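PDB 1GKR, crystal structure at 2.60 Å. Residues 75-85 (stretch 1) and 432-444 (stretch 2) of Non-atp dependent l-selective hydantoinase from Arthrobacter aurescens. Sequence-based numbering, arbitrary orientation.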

ATOM      1  N   PHE A  75      24.186  17.143  37.137  1.00 20.89           N
ATOM      2  CA  PHE A  75      24.630  17.876  35.964  1.00 18.85           C
ATOM      3  C   PHE A  75      26.153  17.935  35.837  1.00 19.96           C
ATOM      4  O   PHE A  75      26.680  17.676  34.754  1.00 20.15           O
ATOM      5  N   GLU A  76      26.862  18.262  36.922  1.00 20.42           N
ATOM      6  CA  GLU A  76      28.325  18.367  36.863  1.00 21.53           C
ATOM      7  C   GLU A  76      29.044  17.050  36.704  1.00 23.17           C
ATOM      8  O   GLU A  76      30.227  17.038  36.373  1.00 24.97           O
ATOM      9  N   LEU A  77      28.370  15.937  36.957  1.00 23.40           N
ATOM     10  CA  LEU A  77      29.050  14.660  36.789  1.00 24.56           C
ATOM     11  C   LEU A  77      28.786  14.059  35.423  1.00 24.50           C
ATOM     12  O   LEU A  77      29.716  13.852  34.644  1.00 27.25           O
ATOM     13  N   ASP A  78      27.517  13.796  35.129  1.00 23.61           N
ATOM     14  CA  ASP A  78      27.132  13.210  33.851  1.00 21.81           C
ATOM     15  C   ASP A  78      27.505  14.067  32.644  1.00 21.25           C
ATOM     16  O   ASP A  78      27.826  13.530  31.582  1.00 19.34           O
ATOM     17  N   SER A  79      27.473  15.389  32.784  1.00 18.26           N
ATOM     18  CA  SER A  79      27.838  16.206  31.644  1.00 18.11           C
ATOM     19  C   SER A  79      29.328  15.993  31.318  1.00 17.91           C
ATOM     20  O   SER A  79      29.792  16.319  30.228  1.00 19.18           O
ATOM     21  N   GLU A  80      30.088  15.436  32.249  1.00 17.90           N
ATOM     22  CA  GLU A  80      31.492  15.179  31.944  1.00 19.02           C
ATOM     23  C   GLU A  80      31.548  13.945  31.055  1.00 18.29           C
ATOM     24  O   GLU A  80      32.437  13.819  30.215  1.00 18.65           O
ATOM     25  N   SER A  81      30.601  13.029  31.248  1.00 17.38           N
ATOM     26  CA  SER A  81      30.546  11.832  30.421  1.00 19.45           C
ATOM     27  C   SER A  81      30.249  12.266  28.992  1.00 19.56           C
ATOM     28  O   SER A  81      30.810  11.716  28.042  1.00 20.00           O
ATOM     29  N   ALA A  82      29.359  13.247  28.846  1.00 16.91           N
ATOM     30  CA  ALA A  82      29.017  13.754  27.527  1.00 16.61           C
ATOM     31  C   ALA A  82      30.288  14.313  26.895  1.00 17.58           C
ATOM     32  O   ALA A  82      30.669  13.927  25.787  1.00 17.47           O
ATOM     33  N   ALA A  83      30.951  15.214  27.613  1.00 16.80           N
ATOM     34  CA  ALA A  83      32.168  15.823  27.106  1.00 16.61           C
ATOM     35  C   ALA A  83      33.175  14.811  26.591  1.00 16.94           C
ATOM     36  O   ALA A  83      33.672  14.959  25.485  1.00 20.44           O
ATOM     37  N   VAL A  84      33.491  13.777  27.359  1.00 15.97           N
ATOM     38  CA  VAL A  84      34.476  12.839  26.842  1.00 16.29           C
ATOM     39  C   VAL A  84      33.872  11.995  25.749  1.00 14.87           C
ATOM     40  O   VAL A  84      34.586  11.504  24.884  1.00 17.88           O
ATOM     41  N   GLY A  85      32.554  11.832  25.791  1.00 14.64           N
ATOM     42  CA  GLY A  85      31.865  11.037  24.788  1.00 12.29           C
ATOM     43  C   GLY A  85      31.660  11.778  23.477  1.00 12.04           C
ATOM     44  O   GLY A  85      31.127  11.221  22.534  1.00 13.15           O
ATOM     45  N   VAL A 432      38.557  23.870  24.227  1.00 15.87           N
ATOM     46  CA  VAL A 432      38.700  22.439  24.467  1.00 17.45           C
ATOM     47  C   VAL A 432      38.138  22.077  25.828  1.00 19.40           C
ATOM     48  O   VAL A 432      38.661  22.518  26.851  1.00 20.34           O
ATOM     49  N   VAL A 433      37.068  21.284  25.842  1.00 19.61           N
ATOM     50  CA  VAL A 433      36.448  20.886  27.103  1.00 18.12           C
ATOM     51  C   VAL A 433      36.925  19.509  27.523  1.00 19.21           C
ATOM     52  O   VAL A 433      36.866  19.155  28.691  1.00 20.96           O
ATOM     53  N   ALA A 434      37.397  18.725  26.573  1.00 18.72           N
ATOM     54  CA  ALA A 434      37.885  17.411  26.917  1.00 20.13           C
ATOM     55  C   ALA A 434      38.955  17.056  25.930  1.00 24.33           C
ATOM     56  O   ALA A 434      38.808  17.261  24.723  1.00 26.75           O
ATOM     57  N   GLU A 435      40.057  16.551  26.451  1.00 26.96           N
ATOM     58  CA  GLU A 435      41.155  16.157  25.608  1.00 30.90           C
ATOM     59  C   GLU A 435      41.664  14.857  26.174  1.00 33.35           C
ATOM     60  O   GLU A 435      41.965  14.764  27.358  1.00 31.71           O
ATOM     61  N   LYS A 436      41.722  13.850  25.309  1.00 38.32           N
ATOM     62  CA  LYS A 436      42.164  12.512  25.667  1.00 42.36           C
ATOM     63  C   LYS A 436      41.771  12.088  27.087  1.00 41.88           C
ATOM     64  O   LYS A 436      42.627  11.844  27.941  1.00 41.13           O
ATOM     65  N   GLY A 437      40.458  12.029  27.323  1.00 40.26           N
ATOM     66  CA  GLY A 437      39.921  11.596  28.604  1.00 38.37           C
ATOM     67  C   GLY A 437      39.876  12.555  29.782  1.00 37.36           C
ATOM     68  O   GLY A 437      39.407  12.184  30.860  1.00 38.74           O
ATOM     69  N   GLU A 438      40.340  13.779  29.587  1.00 34.52           N
ATOM     70  CA  GLU A 438      40.364  14.756  30.660  1.00 33.83           C
ATOM     71  C   GLU A 438      39.406  15.904  30.445  1.00 29.82           C
ATOM     72  O   GLU A 438      39.454  16.562  29.412  1.00 29.37           O
ATOM     73  N   VAL A 439      38.535  16.164  31.405  1.00 24.96           N
ATOM     74  CA  VAL A 439      37.659  17.304  31.232  1.00 24.89           C
ATOM     75  C   VAL A 439      38.486  18.479  31.720  1.00 26.21           C
ATOM     76  O   VAL A 439      39.090  18.402  32.776  1.00 28.91           O
ATOM     77  N   LEU A 440      38.518  19.558  30.946  1.00 27.34           N
ATOM     78  CA  LEU A 440      39.324  20.728  31.283  1.00 27.36           C
ATOM     79  C   LEU A 440      38.504  21.969  31.556  1.00 28.37           C
ATOM     80  O   LEU A 440      39.042  23.073  31.575  1.00 28.33           O
ATOM     81  N   VAL A 441      37.210  21.813  31.772  1.00 30.32           N
ATOM     82  CA  VAL A 441      36.400  22.996  31.990  1.00 31.95           C
ATOM     83  C   VAL A 441      35.612  22.908  33.308  1.00 34.17           C
ATOM     84  O   VAL A 441      35.261  21.815  33.763  1.00 34.90           O
ATOM     85  N   GLU A 442      35.367  24.055  33.940  1.00 35.86           N
ATOM     86  CA  GLU A 442      34.639  24.071  35.209  1.00 38.47           C
ATOM     87  C   GLU A 442      33.130  23.999  35.059  1.00 34.93           C
ATOM     88  O   GLU A 442      32.578  24.325  34.016  1.00 34.07           O
ATOM     89  N   GLN A 443      32.457  23.564  36.113  1.00 32.85           N
ATOM     90  CA  GLN A 443      31.013  23.457  36.054  1.00 31.10           C
ATOM     91  C   GLN A 443      30.368  24.807  35.779  1.00 27.17           C
ATOM     92  O   GLN A 443      30.773  25.820  36.327  1.00 26.56           O
ATOM     93  N   GLY A 444      29.368  24.817  34.909  1.00 23.85           N
ATOM     94  CA  GLY A 444      28.699  26.060  34.587  1.00 22.03           C
ATOM     95  C   GLY A 444      29.125  26.584  33.233  1.00 22.34           C
ATOM     96  O   GLY A 444      28.515  27.513  32.691  1.00 23.64           O
TER

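No hydrogen bond joins the two stretches, although two glutamates and a glutamine take part in the contact. The contact is made by van der Waals packing alone. It is also small, burying 354 Å² with both sides summed. Touching residues are at least 350 positions apart in sequence.

Residues 75-85 form a helix. Its axis runs at 76° to that of strand 432-435, with a closest approach of 7.6 Å. The second stretch then turns back through a type I' beta turn from Glu435 to Glu438. Paired backbone bonds close this hairpin: Glu435 N to Glu438 O is 3.0 Å, and Glu438 N to Glu435 O is 2.9 Å. Beyond the turn, Leu440 N bonds to Val433 O at 2.8 Å. Both arms of the hairpin thus present side chains to the helix.

Val439 has the largest area covered by the other stretch. Its CA-to-CB bond points toward the helix, and its chi1 is t. This places CG2 among three helix residues. Val439 CG2 lies 3.8 Å from Glu80 CB, 4.1 Å from Val84 CG1 and 4.4 Å from Ala83 CB.

Ala83 points toward the hairpin. Its methyl group faces residues of both arms. Ala83 CB is 4.2 Å from Val433 CG2 and also 4.2 Å from Ala434 CB. Val433 is an m rotamer. Ala434 also points toward the helix and comes close to its backbone, with Ala434 CB 3.7 Å from Ala83 O and 4.2 Å from Val84 N. The backbones are close here: Val84 CA and Ala434 CA are 5.7 Å apart.

Val84 leaves the helix sideways, with chi1 m. Its CG1 reaches Ala434 CB at 4.5 Å and also approaches the turn, with Val84 CG1 4.3 Å from Gly437 O. Gly437 has a positive phi of 80°, which by itself favours glycine. Glu435, Lys436 and Glu438 point away from the helix.

Glu80 has chi1 m and chi2 t. Its CA-to-CB bond is sideways, but the end of the side chain comes nearer. Glu80 CB and Glu80 CD each lie 3.8 Å from Val439 CG2. The carboxylate oxygens OE1 and OE2 are hydrogen-bonded elsewhere in the structure.

A separate contact lies nearer the start of the helix. Glu76 and Gln443 point toward each other, and Glu76 CG is 3.6 Å from Gln443 OE1. This is a contact between a methylene carbon and an amide oxygen, not a hydrogen bond. Glu76 has an off-rotamer chi1 of -13°, and its OE2 is hydrogen-bonded elsewhere in the structure. Gln443 is p at chi1 and t at chi2; it is exposed and touches a crystal neighbour.

Ser79 does not reach the second stretch. With chi1 p, its OG donates a hydrogen bond to Phe75 O at 2.8 Å, within the helix. No water or bound group is modelled among the coordinates here.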

ATOM      1  CB  PHE A  75      24.076  19.303  35.958  1.00 18.41           C
ATOM      2  CG  PHE A  75      22.593  19.385  35.720  1.00 17.72           C
ATOM      3  CD1 PHE A  75      21.972  18.559  34.786  1.00 16.91           C
ATOM      4  CD2 PHE A  75      21.819  20.317  36.402  1.00 16.85           C
ATOM      5  CE1 PHE A  75      20.602  18.666  34.538  1.00 14.23           C
ATOM      6  CE2 PHE A  75      20.450  20.432  36.161  1.00 15.68           C
ATOM      7  CZ  PHE A  75      19.840  19.608  35.231  1.00 13.61           C
ATOM      8  CB  GLU A  76      28.929  19.048  38.094  1.00 22.90           C
ATOM      9  CG  GLU A  76      27.975  19.758  39.001  1.00 29.85           C
ATOM     10  CD  GLU A  76      27.174  18.800  39.837  1.00 30.67           C
ATOM     11  OE1 GLU A  76      27.790  17.878  40.414  1.00 29.41           O
ATOM     12  OE2 GLU A  76      25.934  18.980  39.914  1.00 33.43           O
ATOM     13  CB  LEU A  77      28.638  13.680  37.880  1.00 25.16           C
ATOM     14  CG  LEU A  77      28.998  14.182  39.273  1.00 24.69           C
ATOM     15  CD1 LEU A  77      28.719  13.099  40.293  1.00 25.28           C
ATOM     16  CD2 LEU A  77      30.459  14.588  39.293  1.00 22.52           C
ATOM     17  CB  ASP A  78      25.633  12.925  33.847  1.00 22.78           C
ATOM     18  CG  ASP A  78      25.236  11.944  34.921  1.00 22.78           C
ATOM     19  OD1 ASP A  78      25.584  12.191  36.094  1.00 24.18           O
ATOM     20  OD2 ASP A  78      24.580  10.933  34.598  1.00 20.78           O
ATOM     21  CB  SER A  79      27.513  17.689  31.893  1.00 17.12           C
ATOM     22  OG  SER A  79      28.476  18.326  32.700  1.00 15.57           O
ATOM     23  CB  GLU A  80      32.318  14.942  33.213  1.00 20.24           C
ATOM     24  CG  GLU A  80      32.511  16.184  34.059  1.00 24.13           C
ATOM     25  CD  GLU A  80      33.772  16.117  34.899  1.00 27.28           C
ATOM     26  OE1 GLU A  80      34.287  14.996  35.095  1.00 27.91           O
ATOM     27  OE2 GLU A  80      34.240  17.178  35.371  1.00 27.71           O
ATOM     28  CB  SER A  81      29.444  10.880  30.886  1.00 21.06           C
ATOM     29  OG  SER A  81      29.869  10.090  31.975  1.00 25.25           O
ATOM     30  CB  ALA A  82      27.967  14.843  27.633  1.00 13.14           C
ATOM     31  CB  ALA A  83      32.807  16.680  28.167  1.00 16.06           C
ATOM     32  CB  VAL A  84      35.059  11.905  27.933  1.00 15.98           C
ATOM     33  CG1 VAL A  84      35.509  12.719  29.113  1.00 18.21           C
ATOM     34  CG2 VAL A  84      34.049  10.872  28.346  1.00 18.84           C
ATOM     35  CB  VAL A 432      40.172  22.003  24.406  1.00 15.56           C
ATOM     36  CG1 VAL A 432      40.275  20.489  24.580  1.00 16.82           C
ATOM     37  CG2 VAL A 432      40.771  22.418  23.086  1.00 13.55           C
ATOM     38  CB  VAL A 433      34.905  20.863  27.020  1.00 15.69           C
ATOM     39  CG1 VAL A 433      34.366  22.254  26.699  1.00 12.45           C
ATOM     40  CG2 VAL A 433      34.472  19.864  25.989  1.00 16.40           C
ATOM     41  CB  ALA A 434      36.768  16.395  26.871  1.00 19.35           C
ATOM     42  CB  GLU A 435      42.237  17.228  25.613  1.00 31.96           C
ATOM     43  CG  GLU A 435      43.511  16.818  24.917  1.00 35.76           C
ATOM     44  CD  GLU A 435      44.304  18.011  24.429  1.00 40.01           C
ATOM     45  OE1 GLU A 435      44.416  19.006  25.184  1.00 41.43           O
ATOM     46  OE2 GLU A 435      44.819  17.950  23.291  1.00 43.08           O
ATOM     47  CB  LYS A 436      43.676  12.386  25.436  1.00 46.46           C
ATOM     48  CG  LYS A 436      44.478  13.573  25.920  1.00 56.44           C
ATOM     49  CD  LYS A 436      45.908  13.552  25.384  1.00 62.59           C
ATOM     50  CE  LYS A 436      46.720  14.723  25.953  1.00 67.05           C
ATOM     51  NZ  LYS A 436      48.155  14.701  25.525  1.00 70.28           N
ATOM     52  CB  GLU A 438      41.764  15.338  30.781  1.00 41.23           C
ATOM     53  CG  GLU A 438      42.778  14.450  31.443  1.00 52.43           C
ATOM     54  CD  GLU A 438      42.834  14.680  32.934  1.00 60.02           C
ATOM     55  OE1 GLU A 438      41.960  14.150  33.662  1.00 64.25           O
ATOM     56  OE2 GLU A 438      43.750  15.413  33.374  1.00 65.37           O
ATOM     57  CB  VAL A 439      36.380  17.187  32.048  1.00 22.62           C
ATOM     58  CG1 VAL A 439      35.592  18.488  31.946  1.00 20.57           C
ATOM     59  CG2 VAL A 439      35.552  16.022  31.536  1.00 17.56           C
ATOM     60  CB  LEU A 440      40.265  21.054  30.130  1.00 26.67           C
ATOM     61  CG  LEU A 440      41.055  19.896  29.533  1.00 29.70           C
ATOM     62  CD1 LEU A 440      41.535  20.261  28.134  1.00 28.28           C
ATOM     63  CD2 LEU A 440      42.210  19.557  30.447  1.00 28.43           C
ATOM     64  CB  VAL A 441      35.483  23.197  30.753  1.00 31.76           C
ATOM     65  CG1 VAL A 441      34.182  22.440  30.919  1.00 31.35           C
ATOM     66  CG2 VAL A 441      35.273  24.659  30.500  1.00 31.78           C
ATOM     67  CB  GLU A 442      35.017  25.306  36.040  1.00 45.11           C
ATOM     68  CG  GLU A 442      35.528  26.514  35.246  1.00 59.05           C
ATOM     69  CD  GLU A 442      34.503  27.107  34.272  1.00 65.44           C
ATOM     70  OE1 GLU A 442      33.391  27.485  34.717  1.00 70.05           O
ATOM     71  OE2 GLU A 442      34.822  27.209  33.059  1.00 66.06           O
ATOM     72  CB  GLN A 443      30.482  22.857  37.352  1.00 32.22           C
ATOM     73  CG  GLN A 443      30.892  23.583  38.602  1.00 35.70           C
ATOM     74  CD  GLN A 443      30.331  22.912  39.846  1.00 38.05           C
ATOM     75  OE1 GLN A 443      30.738  21.797  40.208  1.00 36.68           O
ATOM     76  NE2 GLN A 443      29.383  23.582  40.502  1.00 36.54           N
TER